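Local structure of short chain dehydrogenase (3G1T) at residues A78-C81 and R82-A85; T70-L73 and L74-T77; D222-P225 and L226-W229; A30-T33 and Y34-G38. The protein probably acts as an NAD(P)-dependent oxidoreductase of the short-chain dehydrogenase family, built on a Rossmann-type nucleotide-binding fold. One frame throughout, in Å; residues are numbered along the deposited sequence.

Contact 1. Residues A78-C81 and R82-A85; sequences AEEC and RQVA
Arg82 N gives its hydrogen to Ala78 O at 2.9 Å, nearly straight at 160°. One residue on, Gln83 N reaches Glu79 O, also at 2.9 Å, and Val84 N follows with a longer bond of 3.2 Å to Glu80 O. This last oxygen has two donors, because a water also bonds to Glu80 O at 2.9 Å. The same water donates to Gln83 OE1 at 3.1 Å, tying the amide of Gln83 back to the main chain one turn earlier. Ala85 N to Cys81 O completes the ladder. These i to i+4 bonds form the first turns of helix 78-91, which opens with a capping box: Thr77 OG1 accepts from Glu80 N, while Glu80 OE1, at the end of an extended side chain, returns to the backbone N of Thr77. Gln83 leaves its backbone close beside Glu79 O, and its amide then runs past Glu79, NE2 lying 3.8 Å from Glu79 CG. The two side chains cross at about a right angle, with carboxylate and amide planes 54° apart. Arg82 sets out along Ala78, its CG 3.5 Å from Ala78 O, and the bend at chi2 (-56°) turns the rest of the chain away from this turn toward Gln135 and Ala136 of helix 116-142. On the buried flank one methyl of Val84, CG2, leans 3.5 Å from Glu80 O. Ala78 packs against Met132 of helix 116-142 and touches Pro116 of the second subunit.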
ATOM      1  N   ALA A  78       0.368  -3.026 -18.822  1.00 26.13           N
ATOM      2  CA  ALA A  78       0.677  -1.626 -19.169  1.00 25.06           C
ATOM      3  C   ALA A  78       0.240  -1.273 -20.626  1.00 25.36           C
ATOM      4  O   ALA A  78      -0.411  -0.256 -20.862  1.00 24.93           O
ATOM      5  CB  ALA A  78       2.174  -1.365 -18.962  1.00 24.62           C
ATOM      6  N   GLU A  79       0.587  -2.121 -21.589  1.00 26.47           N
ATOM      7  CA  GLU A  79       0.220  -1.917 -23.023  1.00 26.95           C
ATOM      8  C   GLU A  79      -1.302  -1.898 -23.242  1.00 24.89           C
ATOM      9  O   GLU A  79      -1.817  -1.093 -24.023  1.00 24.63           O
ATOM     10  CB  GLU A  79       0.873  -3.013 -23.871  1.00 28.96           C
ATOM     11  CG  GLU A  79       0.701  -2.887 -25.387  1.00 56.79           C
ATOM     12  CD  GLU A  79       1.148  -1.529 -25.949  1.00 32.56           C
ATOM     13  OE1 GLU A  79       2.116  -0.919 -25.419  1.00 57.89           O
ATOM     14  OE2 GLU A  79       0.527  -1.074 -26.943  1.00 57.55           O
ATOM     15  N   GLU A  80      -2.027  -2.774 -22.567  1.00 23.24           N
ATOM     16  CA  GLU A  80      -3.530  -2.684 -22.606  1.00 23.41           C
ATOM     17  C   GLU A  80      -4.108  -1.360 -22.051  1.00 24.63           C
ATOM     18  O   GLU A  80      -5.085  -0.807 -22.598  1.00 24.45           O
ATOM     19  CB  GLU A  80      -4.177  -3.890 -21.878  1.00 23.34           C
ATOM     20  CG  GLU A  80      -4.225  -5.163 -22.787  1.00 33.19           C
ATOM     21  CD  GLU A  80      -4.619  -6.456 -22.054  1.00 26.30           C
ATOM     22  OE1 GLU A  80      -4.403  -6.571 -20.836  1.00 33.77           O
ATOM     23  OE2 GLU A  80      -5.118  -7.387 -22.735  1.00 33.20           O
ATOM     24  N   CYS A  81      -3.510  -0.871 -20.969  1.00 23.55           N
ATOM     25  CA  CYS A  81      -3.880   0.467 -20.419  1.00 20.04           C
ATOM     26  C   CYS A  81      -3.550   1.563 -21.446  1.00 22.16           C
ATOM     27  O   CYS A  81      -4.368   2.465 -21.648  1.00 20.73           O
ATOM     28  CB  CYS A  81      -3.168   0.741 -19.086  1.00 18.65           C
ATOM     29  SG  CYS A  81      -3.766  -0.353 -17.807  1.00 22.86           S
ATOM     30  N   ARG A  82      -2.368   1.477 -22.086  1.00 23.81           N
ATOM     31  CA  ARG A  82      -1.978   2.440 -23.133  1.00 26.64           C
ATOM     32  C   ARG A  82      -2.975   2.389 -24.352  1.00 26.42           C
ATOM     33  O   ARG A  82      -3.267   3.442 -24.945  1.00 25.70           O
ATOM     34  CB  ARG A  82      -0.525   2.242 -23.639  1.00 30.36           C
ATOM     35  CG  ARG A  82       0.670   2.576 -22.692  1.00 67.52           C
ATOM     36  CD  ARG A  82       0.755   4.032 -22.080  1.00 37.50           C
ATOM     37  NE  ARG A  82       1.902   4.167 -21.173  1.00 68.31           N
ATOM     38  CZ  ARG A  82       2.349   5.312 -20.645  1.00 41.33           C
ATOM     39  NH1 ARG A  82       1.757   6.478 -20.915  1.00 68.98           N
ATOM     40  NH2 ARG A  82       3.419   5.294 -19.852  1.00 68.62           N
ATOM     41  N   GLN A  83      -3.481   1.188 -24.680  1.00 24.77           N
ATOM     42  CA  GLN A  83      -4.485   1.035 -25.757  1.00 25.59           C
ATOM     43  C   GLN A  83      -5.751   1.769 -25.475  1.00 24.06           C
ATOM     44  O   GLN A  83      -6.301   2.412 -26.381  1.00 26.15           O
ATOM     45  CB  GLN A  83      -4.840  -0.450 -26.055  1.00 27.81           C
ATOM     46  CG  GLN A  83      -3.762  -1.339 -26.739  1.00 55.45           C
ATOM     47  CD  GLN A  83      -3.950  -2.881 -26.455  1.00 31.63           C
ATOM     48  OE1 GLN A  83      -5.074  -3.373 -26.213  1.00 56.10           O
ATOM     49  NE2 GLN A  83      -2.831  -3.639 -26.496  1.00 56.10           N
ATOM     50  N   VAL A  84      -6.210   1.753 -24.219  1.00 24.01           N
ATOM     51  CA  VAL A  84      -7.368   2.539 -23.810  1.00 23.83           C
ATOM     52  C   VAL A  84      -7.135   4.032 -23.960  1.00 23.66           C
ATOM     53  O   VAL A  84      -8.018   4.731 -24.456  1.00 22.81           O
ATOM     54  CB  VAL A  84      -7.849   2.174 -22.335  1.00 24.35           C
ATOM     55  CG1 VAL A  84      -8.942   3.169 -21.756  1.00 19.66           C
ATOM     56  CG2 VAL A  84      -8.279   0.661 -22.259  1.00 20.97           C
ATOM     57  N   ALA A  85      -5.959   4.507 -23.518  1.00 23.60           N
ATOM     58  CA  ALA A  85      -5.640   5.901 -23.564  1.00 23.24           C
ATOM     59  C   ALA A  85      -5.582   6.343 -25.023  1.00 22.85           C
ATOM     60  O   ALA A  85      -6.063   7.393 -25.370  1.00 23.56           O
ATOM     61  CB  ALA A  85      -4.282   6.157 -22.883  1.00 23.26           C
TER
HETATM   62  O   HOH W   1      -6.987  -2.545 -23.867  1.00 25.41           O

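Contact 2. Residues T70-L73 and L74-T77; sequences TLDL and LTCT
Over one face of the Asp72 carboxylate, toward its CB end, stands the hydroxyl of Thr75, with Thr75 OG1 3.9 Å from Asp72 CG. The carboxylate accepts the backbone N-H of Leu74 at OD2, 3.3 Å from Leu74 N, on the anti side and 33° out of the carboxylate plane. Leu74 CB lies alongside the same oxygen, and the side chains of Asp72 and Leu74 point the same way. Asp72 can reach forward like this because its CG stands opposite the backbone N (chi1 -167°), beside its own carbonyl carbon. OD2 also faces Arg46 in a long, weak ion pair. The side-chain bond makes an Asx turn, and it is laid over a backbone turn in which Thr75 N bonds to Asp72 O at 3.2 Å, approaching from above the carbonyl plane. Cys76 N adds a weak, strongly bent bond of 2.9 Å to Asp72 O, so this one oxygen collects two donors. The turn leads out of strand 67-70, the third strand of the Rossmann-type sheet. In classical short-chain dehydrogenases an aspartate just after this strand helps shape the adenine end of the dinucleotide site, and Asp72 probably corresponds to it. A water bridges Leu73 and Cys76, donating to Leu73 O at 2.6 Å and to Cys76 O at 2.8 Å. Inside, Leu71 CD1 rests 3.7 Å from Cys76 CB, and Leu73 CD2 approaches Cys76 SG at 4.2 Å. Leu73 and Cys76 share a neighbour in Ala129 of helix 116-142.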
ATOM      1  N   THR A  70     -13.995  -2.265 -22.295  1.00 29.22           N
ATOM      2  CA  THR A  70     -13.869  -3.376 -21.363  1.00 29.93           C
ATOM      3  C   THR A  70     -12.379  -3.445 -20.997  1.00 31.44           C
ATOM      4  O   THR A  70     -11.512  -3.369 -21.862  1.00 33.18           O
ATOM      5  CB  THR A  70     -14.398  -4.637 -21.961  1.00 28.86           C
ATOM      6  OG1 THR A  70     -13.835  -4.742 -23.260  1.00 29.72           O
ATOM      7  CG2 THR A  70     -15.953  -4.563 -22.092  1.00 26.51           C
ATOM      8  N   LEU A  71     -12.082  -3.493 -19.697  1.00 31.08           N
ATOM      9  CA  LEU A  71     -10.684  -3.676 -19.193  1.00 30.23           C
ATOM     10  C   LEU A  71     -10.780  -4.472 -17.916  1.00 29.79           C
ATOM     11  O   LEU A  71     -11.551  -4.105 -17.011  1.00 28.51           O
ATOM     12  CB  LEU A  71      -9.952  -2.362 -18.934  1.00 30.58           C
ATOM     13  CG  LEU A  71      -8.446  -2.357 -18.551  1.00 34.91           C
ATOM     14  CD1 LEU A  71      -7.467  -2.598 -19.703  1.00 29.74           C
ATOM     15  CD2 LEU A  71      -8.097  -1.097 -17.817  1.00 29.56           C
ATOM     16  N   ASP A  72     -10.011  -5.559 -17.846  1.00 29.22           N
ATOM     17  CA  ASP A  72      -9.982  -6.394 -16.640  1.00 29.29           C
ATOM     18  C   ASP A  72      -8.732  -6.030 -15.867  1.00 25.32           C
ATOM     19  O   ASP A  72      -7.633  -6.346 -16.289  1.00 22.69           O
ATOM     20  CB  ASP A  72      -9.948  -7.868 -17.018  1.00 32.11           C
ATOM     21  CG  ASP A  72     -10.236  -8.814 -15.848  1.00 43.69           C
ATOM     22  OD1 ASP A  72     -10.645  -9.963 -16.142  1.00 36.45           O
ATOM     23  OD2 ASP A  72     -10.063  -8.478 -14.654  1.00 35.38           O
ATOM     24  N   LEU A  73      -8.913  -5.334 -14.758  1.00 25.85           N
ATOM     25  CA  LEU A  73      -7.799  -4.740 -14.005  1.00 24.98           C
ATOM     26  C   LEU A  73      -6.938  -5.831 -13.388  1.00 25.07           C
ATOM     27  O   LEU A  73      -5.699  -5.648 -13.201  1.00 22.38           O
ATOM     28  CB  LEU A  73      -8.324  -3.811 -12.917  1.00 25.20           C
ATOM     29  CG  LEU A  73      -8.903  -2.429 -13.348  1.00 31.40           C
ATOM     30  CD1 LEU A  73      -9.210  -1.610 -12.131  1.00 27.60           C
ATOM     31  CD2 LEU A  73      -8.053  -1.619 -14.321  1.00 25.55           C
ATOM     32  N   LEU A  74      -7.576  -6.966 -13.113  1.00 24.40           N
ATOM     33  CA  LEU A  74      -6.832  -8.134 -12.552  1.00 23.47           C
ATOM     34  C   LEU A  74      -5.755  -8.635 -13.460  1.00 23.48           C
ATOM     35  O   LEU A  74      -4.706  -9.082 -12.994  1.00 24.12           O
ATOM     36  CB  LEU A  74      -7.769  -9.275 -12.147  1.00 22.62           C
ATOM     37  CG  LEU A  74      -7.181 -10.460 -11.380  1.00 30.06           C
ATOM     38  CD1 LEU A  74      -6.446 -10.011 -10.104  1.00 21.97           C
ATOM     39  CD2 LEU A  74      -8.297 -11.588 -11.080  1.00 22.68           C
ATOM     40  N   THR A  75      -6.013  -8.590 -14.771  1.00 25.98           N
ATOM     41  CA  THR A  75      -5.124  -9.240 -15.739  1.00 27.32           C
ATOM     42  C   THR A  75      -4.477  -8.247 -16.708  1.00 28.38           C
ATOM     43  O   THR A  75      -3.601  -8.627 -17.477  1.00 29.26           O
ATOM     44  CB  THR A  75      -5.851 -10.327 -16.580  1.00 27.64           C
ATOM     45  OG1 THR A  75      -6.803  -9.705 -17.430  1.00 30.93           O
ATOM     46  CG2 THR A  75      -6.534 -11.409 -15.719  1.00 29.72           C
ATOM     47  N   CYS A  76      -4.878  -6.983 -16.658  1.00 27.98           N
ATOM     48  CA  CYS A  76      -4.401  -6.042 -17.682  1.00 27.55           C
ATOM     49  C   CYS A  76      -2.902  -5.721 -17.577  1.00 27.80           C
ATOM     50  O   CYS A  76      -2.308  -5.736 -16.486  1.00 26.65           O
ATOM     51  CB  CYS A  76      -5.226  -4.743 -17.745  1.00 26.35           C
ATOM     52  SG  CYS A  76      -4.942  -3.625 -16.336  1.00 21.15           S
ATOM     53  N   THR A  77      -2.321  -5.464 -18.754  1.00 27.83           N
ATOM     54  CA  THR A  77      -0.924  -5.066 -18.915  1.00 28.09           C
ATOM     55  C   THR A  77      -0.810  -3.569 -19.087  1.00 25.83           C
ATOM     56  O   THR A  77      -1.777  -2.907 -19.440  1.00 25.29           O
ATOM     57  CB  THR A  77      -0.287  -5.781 -20.166  1.00 28.98           C
ATOM     58  OG1 THR A  77      -0.875  -5.271 -21.384  1.00 24.64           O
ATOM     59  CG2 THR A  77      -0.508  -7.365 -20.084  1.00 24.11           C
TER
HETATM   60  O   HOH W   2      -3.175  -6.097 -13.872  1.00 22.45           O

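Contact 3. Residues D222-P225 and L226-W229; sequences DIMP and LYLW
Met224 lays its terminal methyl over one face of the Tyr227 ring, with CE 4.0 Å from the ring centroid and 21° off the normal, a CH-pi contact offset toward the rim. Bends at chi2 and chi3 curl the thioether back to the ring, while SD stays oblique, 5.1 Å from the centroid, in a looser Met-aromatic contact. Ile223 meets the ring quite differently. Its side chain runs beside that of Tyr227 in the same direction, bringing Ile223 CD1 to 3.8 Å from Tyr227 CE2, and its carbonyl sits at the ring edge, Ile223 O being 3.4 Å from Tyr227 CD2. The backbone beneath belongs to helix 224-231: Leu228 N bonds to Met224 O at 2.9 Å, and Trp229 N to Pro225 O at 2.8 Å. Nearer the start of the turn, the N-H of Leu226 goes to a water at 3.0 Å, which donates weakly to Ile223 O. Trp229 sends its indole away from this turn, edge-to-face with Tyr5 and Phe243. Methyl on the face and carbonyl oxygen at the edge suit the charge pattern of an aromatic ring, negative above its plane and positive at its rim, so both approaches are probably mildly attractive.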
ATOM      1  N   ASP A 222     -27.593   8.792  -2.592  1.00 14.44           N
ATOM      2  CA  ASP A 222     -27.458   9.678  -1.447  1.00 17.89           C
ATOM      3  C   ASP A 222     -26.097  10.326  -1.308  1.00 19.18           C
ATOM      4  O   ASP A 222     -26.006  11.476  -0.853  1.00 20.23           O
ATOM      5  CB  ASP A 222     -27.753   8.937  -0.146  1.00 19.47           C
ATOM      6  CG  ASP A 222     -29.220   8.443  -0.046  1.00 28.13           C
ATOM      7  OD1 ASP A 222     -30.130   9.034  -0.640  1.00 20.76           O
ATOM      8  OD2 ASP A 222     -29.437   7.432   0.657  1.00 22.05           O
ATOM      9  N   ILE A 223     -25.044   9.609  -1.687  1.00 17.97           N
ATOM     10  CA  ILE A 223     -23.690  10.105  -1.459  1.00 20.62           C
ATOM     11  C   ILE A 223     -23.105  10.887  -2.632  1.00 21.07           C
ATOM     12  O   ILE A 223     -21.938  11.285  -2.591  1.00 19.38           O
ATOM     13  CB  ILE A 223     -22.722   8.962  -0.954  1.00 20.22           C
ATOM     14  CG1 ILE A 223     -22.499   7.849  -2.016  1.00 19.06           C
ATOM     15  CG2 ILE A 223     -23.227   8.435   0.410  1.00 21.05           C
ATOM     16  CD1 ILE A 223     -21.282   6.955  -1.717  1.00 23.54           C
ATOM     17  N   MET A 224     -23.922  11.116  -3.661  1.00 20.14           N
ATOM     18  CA  MET A 224     -23.393  11.784  -4.899  1.00 18.77           C
ATOM     19  C   MET A 224     -22.871  13.222  -4.759  1.00 19.83           C
ATOM     20  O   MET A 224     -21.988  13.576  -5.552  1.00 20.17           O
ATOM     21  CB  MET A 224     -24.419  11.707  -6.040  1.00 17.62           C
ATOM     22  CG  MET A 224     -24.425  10.290  -6.739  1.00 21.54           C
ATOM     23  SD  MET A 224     -22.949   9.661  -7.621  1.00 10.32           S
ATOM     24  CE  MET A 224     -22.252   8.510  -6.423  1.00 24.45           C
ATOM     25  N   PRO A 225     -23.359  14.028  -3.788  1.00 19.87           N
ATOM     26  CA  PRO A 225     -22.913  15.453  -3.775  1.00 20.24           C
ATOM     27  C   PRO A 225     -21.379  15.572  -3.757  1.00 19.04           C
ATOM     28  O   PRO A 225     -20.814  16.399  -4.498  1.00 17.01           O
ATOM     29  CB  PRO A 225     -23.547  16.030  -2.499  1.00 21.11           C
ATOM     30  CG  PRO A 225     -24.868  15.248  -2.394  1.00 20.54           C
ATOM     31  CD  PRO A 225     -24.545  13.811  -2.907  1.00 19.84           C
ATOM     32  N   LEU A 226     -20.710  14.737  -2.967  1.00 19.13           N
ATOM     33  CA  LEU A 226     -19.285  14.800  -2.937  1.00 19.46           C
ATOM     34  C   LEU A 226     -18.646  14.420  -4.268  1.00 20.08           C
ATOM     35  O   LEU A 226     -17.677  15.087  -4.664  1.00 19.80           O
ATOM     36  CB  LEU A 226     -18.747  13.919  -1.764  1.00 21.36           C
ATOM     37  CG  LEU A 226     -17.234  13.869  -1.652  1.00 19.29           C
ATOM     38  CD1 LEU A 226     -16.751  15.257  -1.174  1.00 22.76           C
ATOM     39  CD2 LEU A 226     -16.794  12.828  -0.581  1.00 22.27           C
ATOM     40  N   TYR A 227     -19.147  13.358  -4.935  1.00 17.11           N
ATOM     41  CA  TYR A 227     -18.707  12.947  -6.249  1.00 15.59           C
ATOM     42  C   TYR A 227     -18.829  13.991  -7.317  1.00 16.76           C
ATOM     43  O   TYR A 227     -17.917  14.119  -8.133  1.00 18.32           O
ATOM     44  CB  TYR A 227     -19.467  11.658  -6.672  1.00 16.35           C
ATOM     45  CG  TYR A 227     -18.958  10.427  -5.906  1.00 16.86           C
ATOM     46  CD1 TYR A 227     -18.114   9.526  -6.527  1.00 17.43           C
ATOM     47  CD2 TYR A 227     -19.334  10.184  -4.545  1.00 17.20           C
ATOM     48  CE1 TYR A 227     -17.604   8.402  -5.874  1.00 16.71           C
ATOM     49  CE2 TYR A 227     -18.856   9.000  -3.887  1.00 18.06           C
ATOM     50  CZ  TYR A 227     -18.011   8.154  -4.566  1.00 18.78           C
ATOM     51  OH  TYR A 227     -17.507   7.032  -3.996  1.00 18.42           O
ATOM     52  N   LEU A 228     -19.943  14.732  -7.289  1.00 17.16           N
ATOM     53  CA  LEU A 228     -20.162  15.890  -8.156  1.00 14.73           C
ATOM     54  C   LEU A 228     -19.191  17.031  -7.783  1.00 17.49           C
ATOM     55  O   LEU A 228     -18.542  17.598  -8.711  1.00 18.09           O
ATOM     56  CB  LEU A 228     -21.607  16.466  -7.946  1.00 18.39           C
ATOM     57  CG  LEU A 228     -22.565  15.643  -8.780  1.00 31.04           C
ATOM     58  CD1 LEU A 228     -24.027  15.866  -8.216  1.00 22.87           C
ATOM     59  CD2 LEU A 228     -22.375  15.964 -10.350  1.00 20.78           C
ATOM     60  N   TRP A 229     -19.072  17.343  -6.481  1.00 15.84           N
ATOM     61  CA  TRP A 229     -18.211  18.483  -6.046  1.00 18.13           C
ATOM     62  C   TRP A 229     -16.758  18.298  -6.513  1.00 17.92           C
ATOM     63  O   TRP A 229     -16.147  19.227  -7.074  1.00 15.67           O
ATOM     64  CB  TRP A 229     -18.281  18.564  -4.538  1.00 16.63           C
ATOM     65  CG  TRP A 229     -17.465  19.711  -4.012  1.00 16.29           C
ATOM     66  CD1 TRP A 229     -17.785  21.059  -4.066  1.00 18.60           C
ATOM     67  CD2 TRP A 229     -16.228  19.609  -3.337  1.00 17.56           C
ATOM     68  NE1 TRP A 229     -16.783  21.805  -3.445  1.00 18.25           N
ATOM     69  CE2 TRP A 229     -15.804  20.941  -3.021  1.00 16.84           C
ATOM     70  CE3 TRP A 229     -15.425  18.522  -2.965  1.00 16.69           C
ATOM     71  CZ2 TRP A 229     -14.624  21.202  -2.304  1.00 17.82           C
ATOM     72  CZ3 TRP A 229     -14.233  18.773  -2.292  1.00 20.10           C
ATOM     73  CH2 TRP A 229     -13.841  20.120  -1.980  1.00 17.77           C
TER
HETATM   74  O   HOH W   3     -21.926  13.205  -0.672  1.00 26.67           O

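Contact 4. Residues A30-T33 and Y34-G38; sequences AALT and YARYG
Tyr34 N donates to Ala30 O at 2.7 Å, nearly straight at 165°, the shortest bond in this turn of helix. Tyr34 CG sits beside its own backbone N (chi1 -64°), which brings the ring back over the same carbonyl, with Tyr34 CG 3.1 Å from Ala30 O, and the Ala30 methyl sits over one face, offset toward the rim. Further along, Arg36 N bonds to Leu32 O at 2.9 Å. Arg36 then runs extended beside Leu32, pointing the same way, and Leu32 CB lies over one guanidinium face, 3.7 Å from Arg36 NH1; the charge itself is met by Glu61 in a salt bridge at NE. Thr33 O takes the N-H of Tyr37 at 3.0 Å and also lies in the plane of its ring, at the edge, 3.4 Å from Tyr37 CD2. The Thr33 hydroxyl bonds to Glu29 O. The helix stops in a Schellman motif: Gly38, at positive phi (91°), sends its N to Ala35 O at 3.0 Å, and Ala39 N bonds to Tyr34 O. This is the helix of the first beta-alpha-beta unit, between strands 16-19 and 40-45. Ala31 and Ala35 pack on Val41 of strand 40-45, Leu32 faces His57 and Ile58 of helix 48-62, and Thr33 and Tyr37 turn to helix 224-231, where the Tyr34 hydroxyl bonds to Tyr227 O.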
ATOM      1  N   ALA A  30     -22.345   7.104 -10.334  1.00 18.23           N
ATOM      2  CA  ALA A  30     -21.589   8.302 -10.692  1.00 17.09           C
ATOM      3  C   ALA A  30     -21.655   8.540 -12.218  1.00 15.50           C
ATOM      4  O   ALA A  30     -21.809   9.678 -12.666  1.00 15.77           O
ATOM      5  CB  ALA A  30     -20.163   8.177 -10.176  1.00 16.91           C
ATOM      6  N   ALA A  31     -21.586   7.480 -13.009  1.00 18.35           N
ATOM      7  CA  ALA A  31     -21.715   7.650 -14.490  1.00 17.54           C
ATOM      8  C   ALA A  31     -23.081   8.311 -14.881  1.00 16.72           C
ATOM      9  O   ALA A  31     -23.166   9.308 -15.627  1.00 15.77           O
ATOM     10  CB  ALA A  31     -21.485   6.355 -15.200  1.00 19.00           C
ATOM     11  N   LEU A  32     -24.182   7.753 -14.371  1.00 16.46           N
ATOM     12  CA  LEU A  32     -25.503   8.374 -14.526  1.00 18.04           C
ATOM     13  C   LEU A  32     -25.596   9.808 -14.068  1.00 17.33           C
ATOM     14  O   LEU A  32     -26.135  10.652 -14.809  1.00 16.88           O
ATOM     15  CB  LEU A  32     -26.530   7.589 -13.705  1.00 20.03           C
ATOM     16  CG  LEU A  32     -26.875   6.238 -14.342  1.00 24.47           C
ATOM     17  CD1 LEU A  32     -27.784   5.555 -13.279  1.00 20.93           C
ATOM     18  CD2 LEU A  32     -27.623   6.344 -15.670  1.00 23.39           C
ATOM     19  N   THR A  33     -25.125  10.075 -12.832  1.00 16.87           N
ATOM     20  CA  THR A  33     -25.184  11.391 -12.206  1.00 16.74           C
ATOM     21  C   THR A  33     -24.294  12.383 -12.981  1.00 17.48           C
ATOM     22  O   THR A  33     -24.710  13.506 -13.294  1.00 18.80           O
ATOM     23  CB  THR A  33     -24.671  11.374 -10.731  1.00 19.77           C
ATOM     24  OG1 THR A  33     -25.335  10.384  -9.955  1.00 22.04           O
ATOM     25  CG2 THR A  33     -24.960  12.685 -10.067  1.00 21.40           C
ATOM     26  N   TYR A  34     -23.084  11.974 -13.289  1.00 15.49           N
ATOM     27  CA  TYR A  34     -22.220  12.890 -14.135  1.00 14.79           C
ATOM     28  C   TYR A  34     -22.849  13.249 -15.488  1.00 16.44           C
ATOM     29  O   TYR A  34     -22.846  14.427 -15.863  1.00 18.63           O
ATOM     30  CB  TYR A  34     -20.810  12.325 -14.302  1.00 15.31           C
ATOM     31  CG  TYR A  34     -19.990  12.205 -13.057  1.00 15.74           C
ATOM     32  CD1 TYR A  34     -20.267  12.978 -11.921  1.00 15.47           C
ATOM     33  CD2 TYR A  34     -18.898  11.339 -13.041  1.00 15.59           C
ATOM     34  CE1 TYR A  34     -19.473  12.861 -10.753  1.00 17.14           C
ATOM     35  CE2 TYR A  34     -18.077  11.206 -11.915  1.00 17.01           C
ATOM     36  CZ  TYR A  34     -18.339  11.968 -10.798  1.00 16.37           C
ATOM     37  OH  TYR A  34     -17.463  11.863  -9.729  1.00 17.07           O
ATOM     38  N   ALA A  35     -23.433  12.255 -16.185  1.00 17.78           N
ATOM     39  CA  ALA A  35     -24.187  12.509 -17.443  1.00 16.62           C
ATOM     40  C   ALA A  35     -25.374  13.473 -17.196  1.00 16.90           C
ATOM     41  O   ALA A  35     -25.612  14.413 -17.987  1.00 16.51           O
ATOM     42  CB  ALA A  35     -24.600  11.198 -18.067  1.00 18.11           C
ATOM     43  N   ARG A  36     -26.105  13.285 -16.095  1.00 18.00           N
ATOM     44  CA  ARG A  36     -27.209  14.186 -15.759  1.00 19.79           C
ATOM     45  C   ARG A  36     -26.820  15.638 -15.463  1.00 18.36           C
ATOM     46  O   ARG A  36     -27.640  16.568 -15.706  1.00 16.72           O
ATOM     47  CB  ARG A  36     -28.016  13.605 -14.611  1.00 23.38           C
ATOM     48  CG  ARG A  36     -28.842  12.358 -15.000  1.00 27.32           C
ATOM     49  CD  ARG A  36     -29.283  11.547 -13.744  1.00 29.15           C
ATOM     50  NE  ARG A  36     -29.991  10.312 -14.145  1.00 29.10           N
ATOM     51  CZ  ARG A  36     -30.107   9.212 -13.386  1.00 34.15           C
ATOM     52  NH1 ARG A  36     -29.528   9.168 -12.200  1.00 28.77           N
ATOM     53  NH2 ARG A  36     -30.762   8.135 -13.847  1.00 29.17           N
ATOM     54  N   TYR A  37     -25.578  15.851 -15.006  1.00 18.97           N
ATOM     55  CA  TYR A  37     -25.038  17.214 -14.844  1.00 17.83           C
ATOM     56  C   TYR A  37     -24.232  17.643 -16.063  1.00 16.46           C
ATOM     57  O   TYR A  37     -23.400  18.518 -15.919  1.00 15.39           O
ATOM     58  CB  TYR A  37     -24.198  17.369 -13.543  1.00 17.62           C
ATOM     59  CG  TYR A  37     -25.115  17.482 -12.331  1.00 17.33           C
ATOM     60  CD1 TYR A  37     -25.409  18.713 -11.775  1.00 18.22           C
ATOM     61  CD2 TYR A  37     -25.769  16.344 -11.830  1.00 18.75           C
ATOM     62  CE1 TYR A  37     -26.302  18.846 -10.671  1.00 18.16           C
ATOM     63  CE2 TYR A  37     -26.666  16.436 -10.737  1.00 17.96           C
ATOM     64  CZ  TYR A  37     -26.931  17.695 -10.171  1.00 20.26           C
ATOM     65  OH  TYR A  37     -27.801  17.793  -9.080  1.00 19.83           O
ATOM     66  N   GLY A  38     -24.470  17.081 -17.241  1.00 14.44           N
ATOM     67  CA  GLY A  38     -23.877  17.591 -18.531  1.00 15.61           C
ATOM     68  C   GLY A  38     -22.570  17.016 -18.976  1.00 16.13           C
ATOM     69  O   GLY A  38     -22.122  17.294 -20.116  1.00 17.66           O
TER

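In the fold
The four contacts form two pairs. Contacts 1 and 2 are consecutive in the chain, the loop 70-77 running into helix 78-91, and Cys76 SG meets Cys81 SG at 3.8 Å by packing alone. Contacts 3 and 4 lie far apart in sequence, yet their centres are 11 Å apart: a probable hydrogen bond of 2.8 Å joins Tyr34 OH to Tyr227 O, and Met224 SD packs 3.6 Å from Ala30 CA. Centres of contacts 1 and 3 stand 29 Å apart, on opposite sides of the chain's centre. Contact 2 follows an outer strand of the sheet within this chain, 67-70. A magnesium ion lies about 12 Å from the side chain of Tyr37, too far for coordination.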